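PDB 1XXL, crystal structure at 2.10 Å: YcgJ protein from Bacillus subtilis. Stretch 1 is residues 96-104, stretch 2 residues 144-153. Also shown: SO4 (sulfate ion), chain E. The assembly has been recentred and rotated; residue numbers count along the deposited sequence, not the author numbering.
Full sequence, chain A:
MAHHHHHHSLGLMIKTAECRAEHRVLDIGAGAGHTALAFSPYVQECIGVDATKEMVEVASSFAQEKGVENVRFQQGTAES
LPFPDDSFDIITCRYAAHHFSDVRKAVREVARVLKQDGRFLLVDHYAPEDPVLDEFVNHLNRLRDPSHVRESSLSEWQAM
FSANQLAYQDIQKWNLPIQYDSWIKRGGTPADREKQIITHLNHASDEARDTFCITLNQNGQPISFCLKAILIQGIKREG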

ATOM      1  N   ALA A  96      -0.690   0.617  -1.871  1.00 14.57           N
ATOM      2  CA  ALA A  96      -0.944   1.565  -2.950  1.00 14.19           C
ATOM      3  C   ALA A  96       0.104   2.669  -3.061  1.00 14.01           C
ATOM      4  O   ALA A  96       0.332   3.175  -4.143  1.00 14.11           O
ATOM      5  CB  ALA A  96      -2.328   2.186  -2.759  1.00 14.35           C
ATOM      6  N   ALA A  97       0.711   3.067  -1.949  1.00 14.13           N
ATOM      7  CA  ALA A  97       1.620   4.236  -1.934  1.00 14.39           C
ATOM      8  C   ALA A  97       2.792   4.138  -2.908  1.00 14.32           C
ATOM      9  O   ALA A  97       3.231   5.161  -3.463  1.00 13.62           O
ATOM     10  CB  ALA A  97       2.135   4.491  -0.540  1.00 13.98           C
ATOM     11  N   HIS A  98       3.304   2.926  -3.112  1.00 14.20           N
ATOM     12  CA  HIS A  98       4.415   2.741  -4.050  1.00 15.28           C
ATOM     13  C   HIS A  98       4.068   3.093  -5.501  1.00 14.63           C
ATOM     14  O   HIS A  98       4.961   3.222  -6.331  1.00 14.06           O
ATOM     15  CB  HIS A  98       5.036   1.330  -3.950  1.00 15.14           C
ATOM     16  CG  HIS A  98       4.087   0.209  -4.236  1.00 16.45           C
ATOM     17  ND1 HIS A  98       3.369  -0.432  -3.244  1.00 17.65           N
ATOM     18  CD2 HIS A  98       3.776  -0.422  -5.396  1.00 18.10           C
ATOM     19  CE1 HIS A  98       2.638  -1.390  -3.792  1.00 18.32           C
ATOM     20  NE2 HIS A  98       2.859  -1.395  -5.097  1.00 16.50           N
ATOM     21  N   HIS A  99       2.781   3.256  -5.788  1.00 15.41           N
ATOM     22  CA  HIS A  99       2.301   3.688  -7.099  1.00 16.87           C
ATOM     23  C   HIS A  99       2.011   5.191  -7.192  1.00 17.03           C
ATOM     24  O   HIS A  99       1.706   5.664  -8.269  1.00 17.03           O
ATOM     25  CB  HIS A  99       1.011   2.952  -7.467  1.00 18.35           C
ATOM     26  CG  HIS A  99       1.201   1.508  -7.784  1.00 20.55           C
ATOM     27  ND1 HIS A  99       0.355   0.530  -7.306  1.00 26.00           N
ATOM     28  CD2 HIS A  99       2.136   0.874  -8.531  1.00 24.19           C
ATOM     29  CE1 HIS A  99       0.762  -0.649  -7.752  1.00 27.57           C
ATOM     30  NE2 HIS A  99       1.849  -0.467  -8.489  1.00 26.36           N
ATOM     31  N   PHE A 100       2.094   5.937  -6.090  1.00 17.10           N
ATOM     32  CA  PHE A 100       1.817   7.379  -6.118  1.00 18.09           C
ATOM     33  C   PHE A 100       2.868   8.105  -6.950  1.00 17.96           C
ATOM     34  O   PHE A 100       4.033   7.854  -6.790  1.00 18.33           O
ATOM     35  CB  PHE A 100       1.858   7.997  -4.707  1.00 18.14           C
ATOM     36  CG  PHE A 100       0.770   7.553  -3.784  1.00 18.07           C
ATOM     37  CD1 PHE A 100      -0.324   6.837  -4.224  1.00 19.11           C
ATOM     38  CD2 PHE A 100       0.843   7.878  -2.454  1.00 19.21           C
ATOM     39  CE1 PHE A 100      -1.313   6.468  -3.337  1.00 19.13           C
ATOM     40  CE2 PHE A 100      -0.147   7.508  -1.570  1.00 19.38           C
ATOM     41  CZ  PHE A 100      -1.227   6.813  -2.022  1.00 19.70           C
ATOM     42  N   SER A 101       2.451   9.034  -7.796  1.00 18.69           N
ATOM     43  CA  SER A 101       3.395   9.813  -8.603  1.00 19.25           C
ATOM     44  C   SER A 101       4.134  10.853  -7.747  1.00 19.10           C
ATOM     45  O   SER A 101       5.237  11.283  -8.105  1.00 19.57           O
ATOM     46  CB  SER A 101       2.662  10.510  -9.760  1.00 19.61           C
ATOM     47  OG  SER A 101       1.703  11.424  -9.246  1.00 21.85           O
ATOM     48  N   ASP A 102       3.514  11.269  -6.637  1.00 18.65           N
ATOM     49  CA  ASP A 102       4.113  12.252  -5.728  1.00 18.23           C
ATOM     50  C   ASP A 102       3.640  11.976  -4.302  1.00 17.09           C
ATOM     51  O   ASP A 102       2.683  12.565  -3.809  1.00 16.51           O
ATOM     52  CB  ASP A 102       3.778  13.684  -6.193  1.00 17.94           C
ATOM     53  CG  ASP A 102       4.520  14.764  -5.415  1.00 19.77           C
ATOM     54  OD1 ASP A 102       5.155  14.497  -4.373  1.00 22.53           O
ATOM     55  OD2 ASP A 102       4.445  15.924  -5.855  1.00 25.87           O
ATOM     56  N   VAL A 103       4.350  11.081  -3.640  1.00 16.64           N
ATOM     57  CA  VAL A 103       3.966  10.622  -2.306  1.00 16.73           C
ATOM     58  C   VAL A 103       3.950  11.766  -1.280  1.00 16.39           C
ATOM     59  O   VAL A 103       3.064  11.811  -0.420  1.00 15.09           O
ATOM     60  CB  VAL A 103       4.827   9.395  -1.840  1.00 16.76           C
ATOM     61  CG1 VAL A 103       6.336   9.720  -1.763  1.00 16.85           C
ATOM     62  CG2 VAL A 103       4.310   8.866  -0.514  1.00 17.51           C
ATOM     63  N   ARG A 104       4.880  12.721  -1.404  1.00 16.39           N
ATOM     64  CA  ARG A 104       4.913  13.878  -0.513  1.00 17.32           C
ATOM     65  C   ARG A 104       3.618  14.712  -0.569  1.00 16.09           C
ATOM     66  O   ARG A 104       3.094  15.119   0.452  1.00 15.66           O
ATOM     67  CB  ARG A 104       6.112  14.786  -0.842  1.00 18.82           C
ATOM     68  CG  ARG A 104       7.489  14.253  -0.423  1.00 22.50           C
ATOM     69  CD  ARG A 104       7.694  14.220   1.097  1.00 31.85           C
ATOM     70  NE  ARG A 104       7.264  15.420   1.856  1.00 34.63           N
ATOM     71  CZ  ARG A 104       7.812  15.870   2.987  1.00 35.27           C
ATOM     72  NH1 ARG A 104       8.890  15.306   3.540  1.00 37.19           N
ATOM     73  NH2 ARG A 104       7.305  16.961   3.537  1.00 37.91           N
ATOM     74  N   ARG A 144       9.191  -5.696 -12.694  1.00 22.03           N
ATOM     75  CA  ARG A 144       8.004  -6.518 -12.779  1.00 23.49           C
ATOM     76  C   ARG A 144       6.775  -5.675 -13.066  1.00 24.20           C
ATOM     77  O   ARG A 144       5.875  -6.127 -13.759  1.00 24.52           O
ATOM     78  CB  ARG A 144       7.859  -7.343 -11.492  1.00 23.38           C
ATOM     79  CG  ARG A 144       6.736  -8.373 -11.495  1.00 23.88           C
ATOM     80  CD  ARG A 144       5.707  -7.912 -10.547  1.00 26.64           C
ATOM     81  NE  ARG A 144       4.614  -8.848 -10.429  1.00 29.23           N
ATOM     82  CZ  ARG A 144       3.610  -8.680  -9.586  1.00 27.32           C
ATOM     83  NH1 ARG A 144       3.579  -7.613  -8.794  1.00 26.28           N
ATOM     84  NH2 ARG A 144       2.645  -9.582  -9.540  1.00 28.11           N
ATOM     85  N   ASP A 145       6.747  -4.439 -12.563  1.00 25.25           N
ATOM     86  CA  ASP A 145       5.557  -3.583 -12.658  1.00 25.26           C
ATOM     87  C   ASP A 145       5.974  -2.162 -13.051  1.00 25.64           C
ATOM     88  O   ASP A 145       6.369  -1.380 -12.196  1.00 25.59           O
ATOM     89  CB  ASP A 145       4.821  -3.597 -11.307  1.00 25.79           C
ATOM     90  CG  ASP A 145       3.558  -2.717 -11.292  1.00 27.15           C
ATOM     91  OD1 ASP A 145       3.171  -2.153 -12.344  1.00 29.94           O
ATOM     92  OD2 ASP A 145       2.960  -2.572 -10.206  1.00 31.69           O
ATOM     93  N   PRO A 146       5.890  -1.815 -14.359  1.00 25.86           N
ATOM     94  CA  PRO A 146       6.254  -0.452 -14.771  1.00 25.51           C
ATOM     95  C   PRO A 146       5.354   0.652 -14.182  1.00 24.88           C
ATOM     96  O   PRO A 146       5.625   1.819 -14.355  1.00 25.72           O
ATOM     97  CB  PRO A 146       6.156  -0.513 -16.307  1.00 26.01           C
ATOM     98  CG  PRO A 146       6.259  -1.981 -16.628  1.00 26.71           C
ATOM     99  CD  PRO A 146       5.493  -2.627 -15.523  1.00 26.28           C
ATOM    100  N   SER A 147       4.299   0.272 -13.484  1.00 23.97           N
ATOM    101  CA  SER A 147       3.495   1.211 -12.703  1.00 23.47           C
ATOM    102  C   SER A 147       4.199   1.662 -11.399  1.00 22.08           C
ATOM    103  O   SER A 147       3.857   2.702 -10.814  1.00 21.75           O
ATOM    104  CB  SER A 147       2.164   0.536 -12.363  1.00 23.58           C
ATOM    105  OG  SER A 147       1.165   1.508 -12.225  1.00 28.56           O
ATOM    106  N   HIS A 148       5.170   0.861 -10.950  1.00 20.36           N
ATOM    107  CA  HIS A 148       5.914   1.103  -9.713  1.00 19.42           C
ATOM    108  C   HIS A 148       6.657   2.417  -9.809  1.00 17.50           C
ATOM    109  O   HIS A 148       7.372   2.654 -10.773  1.00 15.64           O
ATOM    110  CB  HIS A 148       6.920  -0.025  -9.472  1.00 19.12           C
ATOM    111  CG  HIS A 148       7.632   0.070  -8.160  1.00 20.01           C
ATOM    112  ND1 HIS A 148       7.126  -0.476  -7.003  1.00 20.94           N
ATOM    113  CD2 HIS A 148       8.809   0.646  -7.819  1.00 20.30           C
ATOM    114  CE1 HIS A 148       7.960  -0.241  -6.004  1.00 19.75           C
ATOM    115  NE2 HIS A 148       8.995   0.432  -6.473  1.00 18.58           N
ATOM    116  N   VAL A 149       6.454   3.284  -8.831  1.00 16.57           N
ATOM    117  CA  VAL A 149       7.155   4.573  -8.788  1.00 16.09           C
ATOM    118  C   VAL A 149       8.279   4.452  -7.777  1.00 15.77           C
ATOM    119  O   VAL A 149       9.446   4.474  -8.141  1.00 15.49           O
ATOM    120  CB  VAL A 149       6.201   5.742  -8.436  1.00 15.82           C
ATOM    121  CG1 VAL A 149       6.973   7.032  -8.261  1.00 16.29           C
ATOM    122  CG2 VAL A 149       5.132   5.907  -9.551  1.00 17.16           C
ATOM    123  N   ARG A 150       7.943   4.312  -6.501  1.00 15.16           N
ATOM    124  CA  ARG A 150       8.976   4.124  -5.484  1.00 14.75           C
ATOM    125  C   ARG A 150       8.340   3.650  -4.197  1.00 14.03           C
ATOM    126  O   ARG A 150       7.288   4.143  -3.828  1.00 12.72           O
ATOM    127  CB  ARG A 150       9.747   5.442  -5.221  1.00 15.26           C
ATOM    128  CG  ARG A 150      10.647   5.356  -3.977  1.00 15.05           C
ATOM    129  CD  ARG A 150      11.516   6.564  -3.733  1.00 16.03           C
ATOM    130  NE  ARG A 150      12.164   6.435  -2.429  1.00 16.03           N
ATOM    131  CZ  ARG A 150      13.205   5.652  -2.165  1.00 17.95           C
ATOM    132  NH1 ARG A 150      13.767   4.918  -3.134  1.00 18.88           N
ATOM    133  NH2 ARG A 150      13.692   5.599  -0.921  1.00 16.34           N
ATOM    134  N   GLU A 151       8.980   2.677  -3.540  1.00 13.61           N
ATOM    135  CA  GLU A 151       8.653   2.341  -2.171  1.00 14.06           C
ATOM    136  C   GLU A 151       9.647   3.056  -1.262  1.00 12.77           C
ATOM    137  O   GLU A 151      10.885   2.855  -1.346  1.00 13.19           O
ATOM    138  CB  GLU A 151       8.561   0.814  -1.936  1.00 13.91           C
ATOM    139  CG  GLU A 151       9.829  -0.005  -2.000  1.00 17.17           C
ATOM    140  CD  GLU A 151       9.571  -1.437  -2.510  1.00 17.48           C
ATOM    141  OE1 GLU A 151       9.378  -2.353  -1.676  1.00 21.28           O
ATOM    142  OE2 GLU A 151       9.541  -1.634  -3.755  1.00 21.44           O
ATOM    143  N   SER A 152       9.081   3.930  -0.434  1.00 11.65           N
ATOM    144  CA  SER A 152       9.839   4.789   0.446  1.00 11.16           C
ATOM    145  C   SER A 152      10.419   3.973   1.600  1.00 10.89           C
ATOM    146  O   SER A 152       9.922   2.878   1.939  1.00  9.74           O
ATOM    147  CB  SER A 152       8.949   5.915   1.011  1.00 11.46           C
ATOM    148  OG  SER A 152       8.418   6.763   0.010  1.00 11.41           O
ATOM    149  N   SER A 153      11.479   4.511   2.209  1.00 10.02           N
ATOM    150  CA  SER A 153      12.027   3.940   3.435  1.00  9.24           C
ATOM    151  C   SER A 153      11.195   4.372   4.649  1.00  9.58           C
ATOM    152  O   SER A 153      10.395   5.303   4.549  1.00  9.68           O
ATOM    153  CB  SER A 153      13.498   4.370   3.591  1.00  9.61           C
ATOM    154  OG  SER A 153      13.590   5.742   3.908  1.00  6.97           O
TER
HETATM  155  S   SO4 E 406       0.859  -8.948  -6.257  1.00 57.33           S
HETATM  156  O1  SO4 E 406       1.430  -7.623  -6.485  1.00 56.37           O
HETATM  157  O2  SO4 E 406      -0.284  -8.824  -5.343  1.00 57.54           O
HETATM  158  O3  SO4 E 406       1.843  -9.834  -5.621  1.00 56.92           O
HETATM  159  O4  SO4 E 406       0.421  -9.468  -7.556  1.00 56.68           O
HETATM  160  O   HOH W   1       5.707   6.331  -4.094  1.00 26.53           O
HETATM  161  O   HOH W   2       1.996   4.608 -10.992  1.00 29.34           O

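Backbone hydrogen bonds join the stretches at His 98. Ala 97 to His 99 form a 3-10 segment, and the carbonyl of His 98 accepts two hydrogen bonds from the irregular second stretch: Val 149 N to His 98 O is 2.9 Å (N-H...O 156°) and Arg 150 N to His 98 O is 3.2 Å (145°), so one oxygen serves two successive amides. A weaker CA-H...O contact, His 98 CA to Arg 150 O at 3.2 Å (151° at H), lies at the same junction.

Two waters extend this network by donating to carbonyls that cannot bond each other. Water 1 lies 2.8 Å from Ala 97 O and 2.7 Å from Arg 150 O; water 2 joins His 99 O (2.9 Å) to Ser 147 O (2.7 Å).

Among side chains, the one hydrogen bond across the stretches is His 99 NE2 to Asp 145 OD2, 2.9 Å with an N-H...O angle of 163°, with the carboxylate oxygen near the imidazole plane, where the N-H points. Asp 145 also opens a type I turn, closed by His 148 N to Asp 145 O at 2.8 Å.

The His 98 and His 148 rings are near parallel (28°) but slid apart, with centroids 5.5 Å apart, so they barely overlap. Val 149 points toward the first stretch, and its methyls make van der Waals contact with backbone carbonyls: CG2 lies 3.7 Å from His 99 O and CG1 3.4 Å from Phe 100 O.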